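Local coordinates for glutathione synthetase-like effector 30 (Gpa-GSS30-apo) (Globodera pallida, PDB 5OET), which is a glutathione synthetase-like effector of a plant-parasitic nematode, related to the ATP-dependent enzyme that adds glycine to gamma-glutamylcysteine, at residues R157-M162 / H332-T338. Numbering follows the deposited sequence.
Sequences RQPVAM and HSTAIKT
In this ATP-grasp fold of the eukaryotic glutathione synthetase family, the start of strand 160-173 meets the short, weakly bonded strand about 336-337, which runs parallel to strand 306-314 in a second sheet. The segments run the same way, Gln-158 facing Thr-334 (CA-CA 4.7 Å) and Met-162 facing Thr-338 (4.9 Å); 160-162 and 336-337 are extended, whereas Thr-334 turns (phi/psi -79/-8). His-332, just past helix 325-331, offers its flat ring to the guanidinium of Arg-157 (m, t, t), stacked with centres 3.8 Å apart and planes at 15°; His-332 NE2 also bonds to Gly-155 O. Thr-334 O accepts from Gln-158 NE2 at 2.8 Å, while Gln-158 OE1 takes Val-160 N at 3.0 Å: chi1 t, chi2 p sets this donor-acceptor amide between them. Ala-335, small and buried, points its CB away from 157-162 and packs on Val-311. Branched Ile-336 fills the apolar gap, CD1 lying 3.9 Å from Val-160 CG1. Lys-337 (m, p, p, t) folds NZ back to Ala-335 O (2.7 Å) and Asp-331 O, while its backbone O accepts Met-162 N at 3.2 Å. Thr-338 OG1 is bonded to Val-311 O, and its CG2 rests 3.8 Å from Met-162 SD.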
ATOM      1  N   ARG A 157      37.735   3.215  12.607  1.00 65.96           N
ATOM      2  CA  ARG A 157      37.826   1.904  11.974  1.00 63.20           C
ATOM      3  C   ARG A 157      37.155   1.825  10.612  1.00 59.16           C
ATOM      4  O   ARG A 157      37.573   1.044   9.764  1.00 59.19           O
ATOM      5  CB  ARG A 157      37.311   0.830  12.931  1.00 64.54           C
ATOM      6  CG  ARG A 157      38.402   0.458  13.927  1.00 65.75           C
ATOM      7  CD  ARG A 157      37.862  -0.297  15.108  1.00 66.89           C
ATOM      8  NE  ARG A 157      38.882  -0.429  16.143  1.00 69.54           N
ATOM      9  CZ  ARG A 157      38.716  -1.037  17.312  1.00 71.50           C
ATOM     10  NH1 ARG A 157      39.723  -1.069  18.180  1.00 73.74           N
ATOM     11  NH2 ARG A 157      37.550  -1.628  17.610  1.00 71.39           N
ATOM     12  N   GLN A 158      36.112   2.623  10.410  1.00 55.71           N
ATOM     13  CA  GLN A 158      35.481   2.787   9.098  1.00 52.51           C
ATOM     14  C   GLN A 158      35.460   4.269   8.721  1.00 52.74           C
ATOM     15  O   GLN A 158      34.626   5.008   9.225  1.00 53.59           O
ATOM     16  CB  GLN A 158      34.072   2.198   9.105  1.00 47.61           C
ATOM     17  CG  GLN A 158      33.379   2.185   7.756  1.00 45.64           C
ATOM     18  CD  GLN A 158      34.254   1.759   6.581  1.00 44.90           C
ATOM     19  OE1 GLN A 158      34.939   2.578   5.976  1.00 43.73           O
ATOM     20  NE2 GLN A 158      34.203   0.484   6.234  1.00 43.84           N
ATOM     21  N   PRO A 159      36.391   4.711   7.852  1.00 54.11           N
ATOM     22  CA  PRO A 159      36.402   6.105   7.348  1.00 54.68           C
ATOM     23  C   PRO A 159      35.182   6.519   6.536  1.00 53.69           C
ATOM     24  O   PRO A 159      34.830   7.691   6.527  1.00 54.24           O
ATOM     25  CB  PRO A 159      37.637   6.143   6.430  1.00 55.39           C
ATOM     26  CG  PRO A 159      38.499   5.047   6.917  1.00 56.06           C
ATOM     27  CD  PRO A 159      37.561   3.964   7.359  1.00 54.93           C
ATOM     28  N   VAL A 160      34.572   5.565   5.835  1.00 53.86           N
ATOM     29  CA  VAL A 160      33.434   5.838   4.955  1.00 52.96           C
ATOM     30  C   VAL A 160      32.147   5.922   5.769  1.00 51.22           C
ATOM     31  O   VAL A 160      31.748   4.962   6.428  1.00 50.10           O
ATOM     32  CB  VAL A 160      33.296   4.789   3.824  1.00 52.86           C
ATOM     33  CG1 VAL A 160      32.018   5.008   3.023  1.00 52.12           C
ATOM     34  CG2 VAL A 160      34.510   4.844   2.911  1.00 54.06           C
ATOM     35  N   ALA A 161      31.518   7.088   5.688  1.00 50.85           N
ATOM     36  CA  ALA A 161      30.234   7.366   6.310  1.00 50.27           C
ATOM     37  C   ALA A 161      29.218   7.563   5.215  1.00 48.69           C
ATOM     38  O   ALA A 161      29.541   8.047   4.142  1.00 48.85           O
ATOM     39  CB  ALA A 161      30.323   8.623   7.177  1.00 50.17           C
ATOM     40  N   MET A 162      27.996   7.159   5.512  1.00 49.66           N
ATOM     41  CA  MET A 162      26.816   7.446   4.702  1.00 49.40           C
ATOM     42  C   MET A 162      26.057   8.507   5.460  1.00 49.15           C
ATOM     43  O   MET A 162      25.816   8.356   6.643  1.00 48.97           O
ATOM     44  CB  MET A 162      25.957   6.207   4.572  1.00 49.13           C
ATOM     45  CG  MET A 162      24.606   6.448   3.945  1.00 49.16           C
ATOM     46  SD  MET A 162      23.868   4.860   3.576  1.00 48.51           S
ATOM     47  CE  MET A 162      22.157   5.369   3.439  1.00 49.09           C
ATOM     48  N   HIS A 332      32.215   1.718  16.659  1.00 59.59           N
ATOM     49  CA  HIS A 332      33.652   1.432  16.583  1.00 58.47           C
ATOM     50  C   HIS A 332      33.864   0.031  15.976  1.00 56.73           C
ATOM     51  O   HIS A 332      34.303  -0.906  16.628  1.00 57.93           O
ATOM     52  CB  HIS A 332      34.292   1.586  17.970  1.00 59.73           C
ATOM     53  CG  HIS A 332      35.748   1.928  17.925  1.00 60.96           C
ATOM     54  ND1 HIS A 332      36.672   1.441  18.830  1.00 62.68           N
ATOM     55  CD2 HIS A 332      36.432   2.767  17.108  1.00 61.82           C
ATOM     56  CE1 HIS A 332      37.852   1.986  18.585  1.00 64.08           C
ATOM     57  NE2 HIS A 332      37.741   2.768  17.525  1.00 63.83           N
ATOM     58  N   SER A 333      33.513  -0.089  14.704  1.00 53.42           N
ATOM     59  CA  SER A 333      33.621  -1.330  13.959  1.00 52.37           C
ATOM     60  C   SER A 333      33.714  -0.966  12.494  1.00 50.48           C
ATOM     61  O   SER A 333      33.489   0.187  12.144  1.00 49.12           O
ATOM     62  CB  SER A 333      32.387  -2.193  14.170  1.00 51.86           C
ATOM     63  OG  SER A 333      31.318  -1.730  13.363  1.00 50.16           O
ATOM     64  N   THR A 334      33.977  -1.941  11.630  1.00 48.87           N
ATOM     65  CA  THR A 334      34.191  -1.625  10.231  1.00 47.80           C
ATOM     66  C   THR A 334      32.908  -1.387   9.423  1.00 47.21           C
ATOM     67  O   THR A 334      32.995  -0.968   8.273  1.00 47.76           O
ATOM     68  CB  THR A 334      35.053  -2.672   9.533  1.00 48.53           C
ATOM     69  OG1 THR A 334      34.337  -3.911   9.433  1.00 47.85           O
ATOM     70  CG2 THR A 334      36.391  -2.836  10.298  1.00 49.61           C
ATOM     71  N   ALA A 335      31.728  -1.633   9.991  1.00 46.50           N
ATOM     72  CA  ALA A 335      30.488  -1.386   9.261  1.00 46.19           C
ATOM     73  C   ALA A 335      30.336   0.103   8.950  1.00 46.14           C
ATOM     74  O   ALA A 335      30.745   0.957   9.743  1.00 45.96           O
ATOM     75  CB  ALA A 335      29.281  -1.886  10.050  1.00 46.02           C
ATOM     76  N   ILE A 336      29.770   0.415   7.786  1.00 45.72           N
ATOM     77  CA  ILE A 336      29.455   1.788   7.461  1.00 45.10           C
ATOM     78  C   ILE A 336      28.230   2.165   8.294  1.00 45.41           C
ATOM     79  O   ILE A 336      27.266   1.421   8.336  1.00 44.47           O
ATOM     80  CB  ILE A 336      29.194   1.972   5.966  1.00 44.05           C
ATOM     81  CG1 ILE A 336      30.459   1.630   5.178  1.00 44.78           C
ATOM     82  CG2 ILE A 336      28.759   3.405   5.680  1.00 43.14           C
ATOM     83  CD1 ILE A 336      30.257   1.622   3.674  1.00 44.55           C
ATOM     84  N   LYS A 337      28.304   3.297   8.993  1.00 47.51           N
ATOM     85  CA  LYS A 337      27.198   3.819   9.809  1.00 48.21           C
ATOM     86  C   LYS A 337      26.471   4.899   9.031  1.00 49.02           C
ATOM     87  O   LYS A 337      27.008   5.446   8.063  1.00 49.46           O
ATOM     88  CB  LYS A 337      27.700   4.389  11.140  1.00 49.46           C
ATOM     89  CG  LYS A 337      27.798   3.373  12.273  1.00 51.18           C
ATOM     90  CD  LYS A 337      28.925   2.381  12.076  1.00 52.73           C
ATOM     91  CE  LYS A 337      30.289   3.045  12.112  1.00 53.62           C
ATOM     92  NZ  LYS A 337      31.381   2.033  12.158  1.00 55.51           N
ATOM     93  N   THR A 338      25.255   5.214   9.478  1.00 52.20           N
ATOM     94  CA  THR A 338      24.278   5.983   8.676  1.00 53.10           C
ATOM     95  C   THR A 338      23.513   7.044   9.496  1.00 51.35           C
ATOM     96  O   THR A 338      22.298   6.927   9.633  1.00 53.69           O
ATOM     97  CB  THR A 338      23.220   5.020   8.064  1.00 54.56           C
ATOM     98  OG1 THR A 338      22.442   4.437   9.124  1.00 54.43           O
ATOM     99  CG2 THR A 338      23.873   3.894   7.206  1.00 54.91           C
TER